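Local coordinates for protein ORF10 (PDB 6RIW) that probably catalyses the chain-extending condensation steps of polyunsaturated fatty acid synthesis, being the ketosynthase–chain length factor didomain of a longer synthase protein, at residues A195-C200 against V435-F440; S202-C207 against G288-D293; K305-V310 against G442-L447; N575-V580 against S656-T661. One frame throughout, in Å; residues are numbered along the deposited sequence.

Contact 1 of 4, residues A195-C200 against V435-F440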
loop_
_atom_site.group_PDB
_atom_site.type_symbol
_atom_site.label_atom_id
_atom_site.label_comp_id
_atom_site.label_asym_id
_atom_site.label_seq_id
_atom_site.Cartn_x
_atom_site.Cartn_y
_atom_site.Cartn_z
ATOM N N ALA A 195 2.019 7.698 0.982
ATOM C CA ALA A 195 2.328 8.120 2.363
ATOM C C ALA A 195 1.316 9.190 2.770
ATOM O O ALA A 195 0.110 8.995 2.536
ATOM C CB ALA A 195 3.799 8.531 2.471
ATOM N N CYS A 196 1.755 10.324 3.341
ATOM C CA CYS A 196 0.871 11.343 3.899
ATOM C C CYS A 196 -0.056 11.967 2.860
ATOM O O CYS A 196 -1.029 12.647 3.229
ATOM C CB CYS A 196 1.726 12.441 4.582
ATOM S SG CYS A 196 3.359 11.856 5.239
ATOM N N ALA A 197 0.211 11.773 1.576
ATOM C CA ALA A 197 -0.607 12.380 0.537
ATOM C C ALA A 197 -1.654 11.428 -0.034
ATOM O O ALA A 197 -2.373 11.814 -0.966
ATOM C CB ALA A 197 0.292 12.894 -0.601
ATOM N N SER A 198 -1.759 10.200 0.495
ATOM C CA SER A 198 -2.598 9.183 -0.134
ATOM C C SER A 198 -4.062 9.599 -0.241
ATOM O O SER A 198 -4.730 9.213 -1.205
ATOM C CB SER A 198 -2.513 7.855 0.623
ATOM O OG SER A 198 -1.175 7.438 0.778
ATOM N N SER A 199 -4.592 10.347 0.736
ATOM C CA SER A 199 -6.003 10.742 0.668
ATOM C C SER A 199 -6.278 11.629 -0.541
ATOM O O SER A 199 -7.298 11.467 -1.229
ATOM C CB SER A 199 -6.429 11.463 1.950
ATOM O OG SER A 199 -6.355 10.614 3.093
ATOM N N CYS A 200 -5.397 12.582 -0.808
ATOM C CA CYS A 200 -5.636 13.460 -1.947
ATOM C C CYS A 200 -5.246 12.815 -3.263
ATOM O O CYS A 200 -5.826 13.158 -4.297
ATOM C CB CYS A 200 -4.899 14.774 -1.761
ATOM S SG CYS A 200 -5.501 15.614 -0.247
ATOM N N VAL A 435 -6.113 22.630 -0.702
ATOM C CA VAL A 435 -5.692 21.629 0.273
ATOM C C VAL A 435 -4.388 21.022 -0.220
ATOM O O VAL A 435 -4.313 20.565 -1.369
ATOM C CB VAL A 435 -6.746 20.519 0.482
ATOM C CG1 VAL A 435 -6.241 19.510 1.526
ATOM C CG2 VAL A 435 -8.071 21.089 0.907
ATOM N N SER A 436 -3.367 21.017 0.638
ATOM C CA SER A 436 -2.047 20.500 0.304
ATOM C C SER A 436 -1.710 19.303 1.183
ATOM O O SER A 436 -1.989 19.304 2.389
ATOM C CB SER A 436 -0.952 21.584 0.457
ATOM O OG SER A 436 -1.324 22.793 -0.190
ATOM N N VAL A 437 -1.108 18.276 0.580
ATOM C CA VAL A 437 -0.521 17.176 1.340
ATOM C C VAL A 437 0.815 16.820 0.699
ATOM O O VAL A 437 0.905 16.674 -0.527
ATOM C CB VAL A 437 -1.442 15.935 1.444
ATOM C CG1 VAL A 437 -2.596 16.201 2.390
ATOM C CG2 VAL A 437 -1.995 15.532 0.067
ATOM N N PHE A 438 1.858 16.714 1.529
ATOM C CA PHE A 438 3.227 16.463 1.068
ATOM C C PHE A 438 3.795 15.252 1.818
ATOM O O PHE A 438 4.318 15.388 2.929
ATOM C CB PHE A 438 4.094 17.703 1.269
ATOM C CG PHE A 438 3.537 18.962 0.633
ATOM C CD1 PHE A 438 3.059 18.957 -0.673
ATOM C CD2 PHE A 438 3.513 20.158 1.341
ATOM C CE1 PHE A 438 2.569 20.118 -1.267
ATOM C CE2 PHE A 438 3.028 21.317 0.765
ATOM C CZ PHE A 438 2.548 21.305 -0.539
ATOM N N GLY A 439 3.716 14.072 1.201
ATOM C CA GLY A 439 4.084 12.843 1.865
ATOM C C GLY A 439 5.567 12.494 1.783
ATOM O O GLY A 439 6.303 13.010 0.938
ATOM N N PHE A 440 5.987 11.599 2.686
ATOM C CA PHE A 440 7.321 11.019 2.623
ATOM C C PHE A 440 7.572 10.406 1.248
ATOM O O PHE A 440 6.669 9.845 0.616
ATOM C CB PHE A 440 7.487 9.939 3.707
ATOM C CG PHE A 440 7.274 10.453 5.105
ATOM C CD1 PHE A 440 7.954 11.572 5.552
ATOM C CD2 PHE A 440 6.391 9.820 5.972
ATOM C CE1 PHE A 440 7.759 12.063 6.844
ATOM C CE2 PHE A 440 6.182 10.310 7.275
ATOM C CZ PHE A 440 6.866 11.426 7.706
#

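Contact 2 of 4, residues S202-C207 against G288-D293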
loop_
_atom_site.group_PDB
_atom_site.type_symbol
_atom_site.label_atom_id
_atom_site.label_comp_id
_atom_site.label_asym_id
_atom_site.label_seq_id
_atom_site.Cartn_x
_atom_site.Cartn_y
_atom_site.Cartn_z
ATOM N N SER A 202 -5.961 9.671 -3.804
ATOM C CA SER A 202 -7.174 8.902 -4.080
ATOM C C SER A 202 -8.281 9.779 -4.656
ATOM O O SER A 202 -8.974 9.382 -5.607
ATOM C CB SER A 202 -7.664 8.206 -2.798
ATOM O OG SER A 202 -6.658 7.318 -2.342
ATOM N N VAL A 203 -8.479 10.964 -4.081
ATOM C CA VAL A 203 -9.537 11.850 -4.577
ATOM C C VAL A 203 -9.235 12.304 -6.004
ATOM O O VAL A 203 -10.102 12.242 -6.895
ATOM C CB VAL A 203 -9.729 13.040 -3.614
ATOM C CG1 VAL A 203 -10.601 14.136 -4.259
ATOM C CG2 VAL A 203 -10.353 12.524 -2.305
ATOM N N LYS A 204 -7.995 12.735 -6.251
ATOM C CA LYS A 204 -7.618 13.204 -7.578
ATOM C C LYS A 204 -7.758 12.092 -8.618
ATOM O O LYS A 204 -8.318 12.305 -9.695
ATOM C CB LYS A 204 -6.193 13.760 -7.548
ATOM C CG LYS A 204 -5.663 14.218 -8.906
ATOM C CD LYS A 204 -6.551 15.310 -9.495
ATOM C CE LYS A 204 -6.111 15.718 -10.919
ATOM N NZ LYS A 204 -5.500 14.601 -11.698
ATOM N N LEU A 205 -7.269 10.883 -8.314
ATOM C CA LEU A 205 -7.404 9.809 -9.295
ATOM C C LEU A 205 -8.854 9.381 -9.466
ATOM O O LEU A 205 -9.247 8.941 -10.556
ATOM C CB LEU A 205 -6.535 8.608 -8.880
ATOM C CG LEU A 205 -5.036 8.877 -8.896
ATOM C CD1 LEU A 205 -4.304 7.598 -8.485
ATOM C CD2 LEU A 205 -4.550 9.339 -10.267
ATOM N N ALA A 206 -9.670 9.497 -8.421
ATOM C CA ALA A 206 -11.081 9.160 -8.585
ATOM C C ALA A 206 -11.777 10.174 -9.488
ATOM O O ALA A 206 -12.614 9.797 -10.323
ATOM C CB ALA A 206 -11.779 9.073 -7.221
ATOM N N CYS A 207 -11.426 11.464 -9.353
ATOM C CA CYS A 207 -11.890 12.465 -10.314
ATOM C C CYS A 207 -11.473 12.109 -11.737
ATOM O O CYS A 207 -12.277 12.238 -12.674
ATOM C CB CYS A 207 -11.358 13.863 -9.966
ATOM S SG CYS A 207 -11.929 14.531 -8.394
ATOM N N GLY A 288 -6.864 20.048 -9.641
ATOM C CA GLY A 288 -5.775 19.700 -8.752
ATOM C C GLY A 288 -4.709 18.967 -9.529
ATOM O O GLY A 288 -4.826 18.756 -10.739
ATOM N N ALA A 289 -3.667 18.571 -8.803
ATOM C CA ALA A 289 -2.519 17.979 -9.463
ATOM C C ALA A 289 -1.714 17.150 -8.484
ATOM O O ALA A 289 -1.782 17.323 -7.262
ATOM C CB ALA A 289 -1.606 19.036 -10.086
ATOM N N LEU A 290 -0.913 16.271 -9.060
ATOM C CA LEU A 290 0.061 15.478 -8.334
ATOM C C LEU A 290 1.451 15.798 -8.866
ATOM O O LEU A 290 1.621 16.279 -9.992
ATOM C CB LEU A 290 -0.236 13.984 -8.494
ATOM C CG LEU A 290 -1.721 13.644 -8.442
ATOM C CD1 LEU A 290 -1.969 12.232 -9.008
ATOM C CD2 LEU A 290 -2.265 13.792 -7.008
ATOM N N SER A 291 2.452 15.547 -8.040
ATOM C CA SER A 291 3.831 15.677 -8.484
ATOM C C SER A 291 4.721 14.919 -7.518
ATOM O O SER A 291 4.340 14.643 -6.376
ATOM C CB SER A 291 4.257 17.146 -8.571
ATOM O OG SER A 291 4.687 17.621 -7.295
ATOM N N ASN A 292 5.915 14.592 -7.992
ATOM C CA ASN A 292 6.973 14.098 -7.130
ATOM C C ASN A 292 8.105 15.111 -7.069
ATOM O O ASN A 292 8.371 15.812 -8.047
ATOM C CB ASN A 292 7.508 12.764 -7.614
ATOM C CG ASN A 292 8.269 12.078 -6.553
ATOM O OD1 ASN A 292 9.493 12.191 -6.480
ATOM N ND2 ASN A 292 7.552 11.401 -5.663
ATOM N N ASP A 293 8.766 15.174 -5.901
ATOM C CA ASP A 293 9.893 16.080 -5.692
ATOM C C ASP A 293 11.082 15.748 -6.579
ATOM O O ASP A 293 11.948 16.607 -6.784
ATOM C CB ASP A 293 10.355 16.035 -4.234
ATOM C CG ASP A 293 9.462 16.845 -3.296
ATOM O OD1 ASP A 293 8.530 17.532 -3.771
ATOM O OD2 ASP A 293 9.707 16.791 -2.064
#

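Contact 3 of 4, residues K305-V310 against G442-L447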
loop_
_atom_site.group_PDB
_atom_site.type_symbol
_atom_site.label_atom_id
_atom_site.label_comp_id
_atom_site.label_asym_id
_atom_site.label_seq_id
_atom_site.Cartn_x
_atom_site.Cartn_y
_atom_site.Cartn_z
ATOM N N LYS A 305 11.014 22.598 -4.432
ATOM C CA LYS A 305 10.794 22.648 -5.883
ATOM C C LYS A 305 9.578 21.819 -6.295
ATOM O O LYS A 305 8.794 22.245 -7.151
ATOM C CB LYS A 305 12.041 22.189 -6.649
ATOM C CG LYS A 305 12.341 20.688 -6.576
ATOM C CD LYS A 305 13.753 20.325 -7.067
ATOM C CE LYS A 305 13.764 19.900 -8.514
ATOM N NZ LYS A 305 13.694 18.404 -8.623
ATOM N N GLY A 306 9.395 20.639 -5.692
ATOM C CA GLY A 306 8.232 19.833 -6.024
ATOM C C GLY A 306 6.937 20.436 -5.525
ATOM O O GLY A 306 5.882 20.251 -6.145
ATOM N N GLN A 307 6.986 21.151 -4.394
ATOM C CA GLN A 307 5.776 21.770 -3.860
ATOM C C GLN A 307 5.317 22.939 -4.718
ATOM O O GLN A 307 4.124 23.068 -5.005
ATOM C CB GLN A 307 6.013 22.220 -2.419
ATOM C CG GLN A 307 6.444 21.039 -1.512
ATOM C CD GLN A 307 6.666 21.460 -0.071
ATOM O OE1 GLN A 307 6.668 22.660 0.241
ATOM N NE2 GLN A 307 6.872 20.476 0.818
ATOM N N VAL A 308 6.232 23.835 -5.089
ATOM C CA VAL A 308 5.854 24.893 -6.023
ATOM C C VAL A 308 5.308 24.285 -7.313
ATOM O O VAL A 308 4.286 24.732 -7.842
ATOM C CB VAL A 308 7.058 25.825 -6.289
ATOM C CG1 VAL A 308 6.751 26.796 -7.442
ATOM C CG2 VAL A 308 7.436 26.586 -5.012
ATOM N N LEU A 309 5.946 23.215 -7.807
ATOM C CA LEU A 309 5.480 22.607 -9.050
ATOM C C LEU A 309 4.039 22.113 -8.933
ATOM O O LEU A 309 3.235 22.321 -9.847
ATOM C CB LEU A 309 6.409 21.469 -9.464
ATOM C CG LEU A 309 5.996 20.683 -10.713
ATOM C CD1 LEU A 309 5.995 21.554 -11.998
ATOM C CD2 LEU A 309 6.889 19.455 -10.887
ATOM N N VAL A 310 3.686 21.449 -7.828
ATOM C CA VAL A 310 2.314 20.944 -7.744
ATOM C C VAL A 310 1.310 22.097 -7.660
ATOM O O VAL A 310 0.192 21.990 -8.181
ATOM C CB VAL A 310 2.150 19.940 -6.578
ATOM C CG1 VAL A 310 1.937 20.641 -5.241
ATOM C CG2 VAL A 310 0.989 19.003 -6.864
ATOM N N GLY A 442 8.653 12.412 -1.200
ATOM C CA GLY A 442 8.448 13.499 -2.139
ATOM C C GLY A 442 7.115 13.514 -2.861
ATOM O O GLY A 442 7.026 14.086 -3.950
ATOM N N SER A 443 6.067 12.903 -2.304
ATOM C CA SER A 443 4.807 12.759 -3.029
ATOM C C SER A 443 3.849 13.872 -2.639
ATOM O O SER A 443 3.399 13.934 -1.491
ATOM C CB SER A 443 4.189 11.387 -2.767
ATOM O OG SER A 443 5.073 10.402 -3.265
ATOM N N ASN A 444 3.523 14.727 -3.604
ATOM C CA ASN A 444 2.775 15.949 -3.375
ATOM C C ASN A 444 1.428 15.908 -4.073
ATOM O O ASN A 444 1.292 15.335 -5.163
ATOM C CB ASN A 444 3.570 17.147 -3.878
ATOM C CG ASN A 444 4.958 17.180 -3.296
ATOM O OD1 ASN A 444 5.123 17.104 -2.079
ATOM N ND2 ASN A 444 5.972 17.275 -4.155
ATOM N N ALA A 445 0.431 16.529 -3.437
ATOM C CA ALA A 445 -0.850 16.782 -4.080
ATOM C C ALA A 445 -1.404 18.109 -3.583
ATOM O O ALA A 445 -1.206 18.489 -2.429
ATOM C CB ALA A 445 -1.881 15.669 -3.816
ATOM N N HIS A 446 -2.117 18.801 -4.465
ATOM C CA HIS A 446 -2.844 20.012 -4.105
ATOM C C HIS A 446 -4.183 19.980 -4.826
ATOM O O HIS A 446 -4.235 19.697 -6.027
ATOM C CB HIS A 446 -2.038 21.255 -4.496
ATOM C CG HIS A 446 -2.642 22.544 -4.017
ATOM N ND1 HIS A 446 -2.516 22.988 -2.713
ATOM C CD2 HIS A 446 -3.355 23.495 -4.675
ATOM C CE1 HIS A 446 -3.130 24.156 -2.591
ATOM N NE2 HIS A 446 -3.641 24.488 -3.768
ATOM N N LEU A 447 -5.266 20.209 -4.091
ATOM C CA LEU A 447 -6.598 20.234 -4.669
ATOM C C LEU A 447 -7.175 21.632 -4.512
ATOM O O LEU A 447 -6.969 22.276 -3.478
ATOM C CB LEU A 447 -7.519 19.216 -4.002
ATOM C CG LEU A 447 -7.138 17.748 -4.183
ATOM C CD1 LEU A 447 -8.088 16.867 -3.381
ATOM C CD2 LEU A 447 -7.148 17.384 -5.673
HETATM O O HOH W 1 7.253 17.605 -0.619
#

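Contact 4 of 4, residues N575-V580 against S656-T661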
loop_
_atom_site.group_PDB
_atom_site.type_symbol
_atom_site.label_atom_id
_atom_site.label_comp_id
_atom_site.label_asym_id
_atom_site.label_seq_id
_atom_site.Cartn_x
_atom_site.Cartn_y
_atom_site.Cartn_z
ATOM N N ASN A 575 8.556 14.461 -16.796
ATOM C CA ASN A 575 7.263 14.211 -16.164
ATOM C C ASN A 575 6.920 12.756 -16.463
ATOM O O ASN A 575 6.270 12.449 -17.456
ATOM C CB ASN A 575 6.213 15.174 -16.714
ATOM C CG ASN A 575 4.845 15.035 -16.033
ATOM O OD1 ASN A 575 4.667 14.241 -15.108
ATOM N ND2 ASN A 575 3.874 15.815 -16.499
ATOM N N VAL A 576 7.433 11.852 -15.634
ATOM C CA VAL A 576 7.224 10.412 -15.780
ATOM C C VAL A 576 6.659 9.898 -14.471
ATOM O O VAL A 576 7.136 10.281 -13.392
ATOM C CB VAL A 576 8.534 9.678 -16.132
ATOM C CG1 VAL A 576 8.414 8.129 -15.977
ATOM C CG2 VAL A 576 8.949 10.015 -17.550
ATOM N N ALA A 577 5.651 9.028 -14.562
ATOM C CA ALA A 577 5.039 8.407 -13.388
ATOM C C ALA A 577 5.633 7.025 -13.108
ATOM O O ALA A 577 6.076 6.314 -14.013
ATOM C CB ALA A 577 3.525 8.291 -13.568
ATOM N N VAL A 578 5.645 6.649 -11.830
ATOM C CA VAL A 578 6.144 5.344 -11.399
ATOM C C VAL A 578 5.040 4.685 -10.578
ATOM O O VAL A 578 4.640 5.222 -9.536
ATOM C CB VAL A 578 7.438 5.460 -10.577
ATOM C CG1 VAL A 578 7.962 4.080 -10.183
ATOM C CG2 VAL A 578 8.549 6.207 -11.366
ATOM N N LEU A 579 4.514 3.558 -11.061
ATOM C CA LEU A 579 3.484 2.816 -10.351
ATOM C C LEU A 579 4.080 1.485 -9.932
ATOM O O LEU A 579 4.646 0.775 -10.769
ATOM C CB LEU A 579 2.253 2.580 -11.241
ATOM C CG LEU A 579 1.670 3.805 -11.954
ATOM C CD1 LEU A 579 0.501 3.359 -12.793
ATOM C CD2 LEU A 579 1.212 4.865 -10.941
ATOM N N VAL A 580 3.992 1.148 -8.648
ATOM C CA VAL A 580 4.553 -0.121 -8.184
ATOM C C VAL A 580 3.404 -1.013 -7.718
ATOM O O VAL A 580 2.757 -0.729 -6.704
ATOM C CB VAL A 580 5.583 0.085 -7.067
ATOM C CG1 VAL A 580 6.130 -1.263 -6.594
ATOM C CG2 VAL A 580 6.728 0.991 -7.561
ATOM N N SER A 656 9.138 13.807 -12.216
ATOM C CA SER A 656 8.171 14.665 -11.544
ATOM C C SER A 656 6.729 14.158 -11.597
ATOM O O SER A 656 5.836 14.831 -11.061
ATOM C CB SER A 656 8.214 16.089 -12.135
ATOM O OG SER A 656 7.853 16.092 -13.516
ATOM N N GLY A 657 6.457 13.017 -12.231
ATOM C CA GLY A 657 5.110 12.469 -12.216
ATOM C C GLY A 657 4.785 11.812 -10.889
ATOM O O GLY A 657 5.622 11.698 -9.986
ATOM N N PRO A 658 3.530 11.385 -10.732
ATOM C CA PRO A 658 3.156 10.680 -9.495
ATOM C C PRO A 658 3.941 9.379 -9.341
ATOM O O PRO A 658 4.199 8.680 -10.318
ATOM C CB PRO A 658 1.653 10.424 -9.671
ATOM C CG PRO A 658 1.426 10.447 -11.157
ATOM C CD PRO A 658 2.411 11.479 -11.682
ATOM N N ALA A 659 4.340 9.072 -8.100
ATOM C CA ALA A 659 5.103 7.873 -7.770
ATOM C C ALA A 659 4.397 7.200 -6.602
ATOM O O ALA A 659 4.432 7.709 -5.475
ATOM C CB ALA A 659 6.550 8.210 -7.402
ATOM N N ILE A 660 3.753 6.063 -6.852
ATOM C CA ILE A 660 2.908 5.449 -5.834
ATOM C C ILE A 660 2.993 3.933 -5.905
ATOM O O ILE A 660 3.420 3.360 -6.908
ATOM C CB ILE A 660 1.427 5.860 -5.976
ATOM C CG1 ILE A 660 0.879 5.408 -7.341
ATOM C CG2 ILE A 660 1.233 7.355 -5.708
ATOM C CD1 ILE A 660 -0.636 5.619 -7.495
ATOM N N THR A 661 2.539 3.275 -4.835
ATOM C CA THR A 661 2.225 1.856 -4.965
ATOM C C THR A 661 0.736 1.700 -5.231
ATOM O O THR A 661 -0.070 2.566 -4.881
ATOM C CB THR A 661 2.636 1.039 -3.724
ATOM O OG1 THR A 661 1.863 1.443 -2.593
ATOM C CG2 THR A 661 4.117 1.221 -3.437
HETATM O O HOH W 2 7.719 10.102 -10.677
#

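Contact 1 of 4, residues A195-C200 against V435-F440
With chi1 at -28°, away from a staggered value, Cys-196 holds its SG beside its own backbone N and sets it against Gly-439 and Phe-440. A chi1 of -59° in Phe-440 likewise puts CG beside the backbone N, and the ring presents one face to the sulfur. SG stands 4.0 Å from the centroid of the Phe-440 ring, displaced toward the CD2–CE2 rim, a sulfur-aromatic contact. The same sulfur receives a weak hydrogen bond from Phe-440 N, at 3.7 Å from Cys-196 SG. Gly-439 lies close against this turn: a beta carbon there would collide with Cys-196 N. Farther back along the strand, Val-437 pushes CG2 into the first turn, 3.5 Å from Ala-197 CA and 3.5 Å from Cys-200 CB. Within the turn, the carbonyl of Ala-195 is gripped twice by Ser-198, through N and through OG at 2.7 Å from Ala-195 O. His-331 and His-368 also touch Cys-196, consistent with the Cys-His-His active site of ketosynthases. The turn leads into helix 198-211, packed on strand 432-439, with strand 443-450 supplying Ala-445 beside Cys-200 and Val-437, and helix 374-387 supplying Met-378 against Cys-200.

Contact 2 of 4, residues S202-C207 against G288-D293
Lys-204 lays the aliphatic part of its side chain over Leu-290, with CG 3.9 Å from Leu-290 CD2, and then carries on to the strand backbone at Gly-288. The chain is bent at chi2 (59°), which swings CD toward that glycine; beyond it, CE comes within 3.3 Å of Gly-288 O. The charged end belongs to its own helix, where NZ forms a salt bridge with Asp-208 one turn on. A lysine thus serves here as a hydrocarbon cover for a strand while its charge is paired elsewhere. Replacing Lys-204 by an alanine would probably leave Asp-208 without this salt-bridge partner and open a gap over Gly-288 and the flank of Leu-290. At the other methyl of the leucine, Leu-205 CD2 meets Leu-290 CD1 at 4.1 Å, the two side chains crossing at about a right angle. Leu-290 is therefore touched by two consecutive helix residues. No hydrogen bond joins the segments. Their axes approach to 8.9 Å at an angle of 119°, so the helix runs steeply across the strand. Helix 198-211 also rests on strands 217-224 and 259-270 through Val-203 and Ala-206, while helix 304-318 meets Ala-289 and Ser-291 of strand 283-292.

Contact 3 of 4, residues K305-V310 against G442-L447
A single water mediates the polar link between Gln-307 and Asn-444, whose segments share no direct hydrogen bond. The water accepts from Gln-307 NE2 at 3.2 Å and donates to Asn-444 OD1 at 2.6 Å. The two amide planes stand 89° apart, and the side chains cross at about a right angle. Their remaining polar atoms are engaged elsewhere: Gln-307 OE1 with Ser-345 OG, and Asn-444 ND2 with Asp-293 OD1, which fixes the rotation of the asparagine amide. That amide also presses on the helix backbone, with Asn-444 ND2 3.6 Å from Gly-306 C, where any beta carbon on Gly-306 would clash. One turn later the contact becomes apolar. Val-310 has CG1 between its backbone N and carbonyl carbon (chi1 82°), and this methyl is 4.1 Å from both Asn-444 CB and His-446 CB. Its CG2 rests on the strand backbone, 4.0 Å from Ala-445 CA. An alanine in place of Val-310 would probably open a gap between helix and strand over Ala-445 and His-446. A G1 beta bulge, with Gly-442 and Ser-443 set opposite Gly-439, begins strand 443-450, which turns back along strand 432-439. A helix running at only 29° to the strand it covers suits the layered thiolase fold of ketosynthases.

Contact 4 of 4, residues N575-V580 against S656-T661
This is a parallel strand pairing in the second ketosynthase-like half of the chain, the chain length factor, where strand 576-581 runs beside strand 659-663. Three bridges fix the register, Val-578 with Ala-659, Leu-579 with Ile-660 and Val-580 with Thr-661. Val-578 N donates to Pro-658 O at 2.9 Å, Ile-660 N returns a bond to Val-578 O, and Val-580 N closes on Ile-660 O. On one face of the pair, Leu-579 and Ile-660 lie side by side and point the same way, with Leu-579 CD2 3.7 Å from Ile-660 CG1. On the other, the beta carbons of Val-578 and Ala-659 stand 4.3 Å apart, and both side chains touch Ser-650 of helix 642-653. Ahead of the regular part the pairing slackens. Gly-657 N makes only a weak bond to Val-576 O, with an angle of 126° at the hydrogen, and a water spans Val-576 O and Gly-657 O, donating to both. Gly-657 is closely backed, since a beta carbon there would strike Val-576 O. Asn-575 has CG anti to its backbone N (chi1 -176°), and with chi2 near zero its OD1 lies 3.4 Å from Gly-657 CA. Ser-656 OG, in turn, bonds to Arg-313 NH2 of the ketosynthase half. Strand 659-663 also pairs antiparallel with strand 189-193 of that half. The chemistry implies that backbone bonds set the register, whereas side chains pack outward, Val-578 and Ala-659 on helix 642-653 and Leu-579 on helix 668-682.

Contacts 1, 2 and 3 converge on neighbouring strands of the ketosynthase half, and contact 4 stands across the boundary in the chain length factor. Contacts 1 and 2 draw on successive parts of helix 198-211, their centres 9 Å apart. Contact 3 meets contact 1 where Ser-436 OG approaches His-446 ND1 at 2.8 Å, a probable hydrogen bond, and meets contact 2 where Asp-293 N reaches Gly-442 O at 2.8 Å. One place where the two halves meet is Asn-292 N and Ser-656 O, 3.1 Å apart, between contacts 2 and 4. Contact 1 holds the probable active-site cysteine; the magnesium ion, bound at Met-1 and Lys-286, lies about 8 Å from Gly-288 of contact 2.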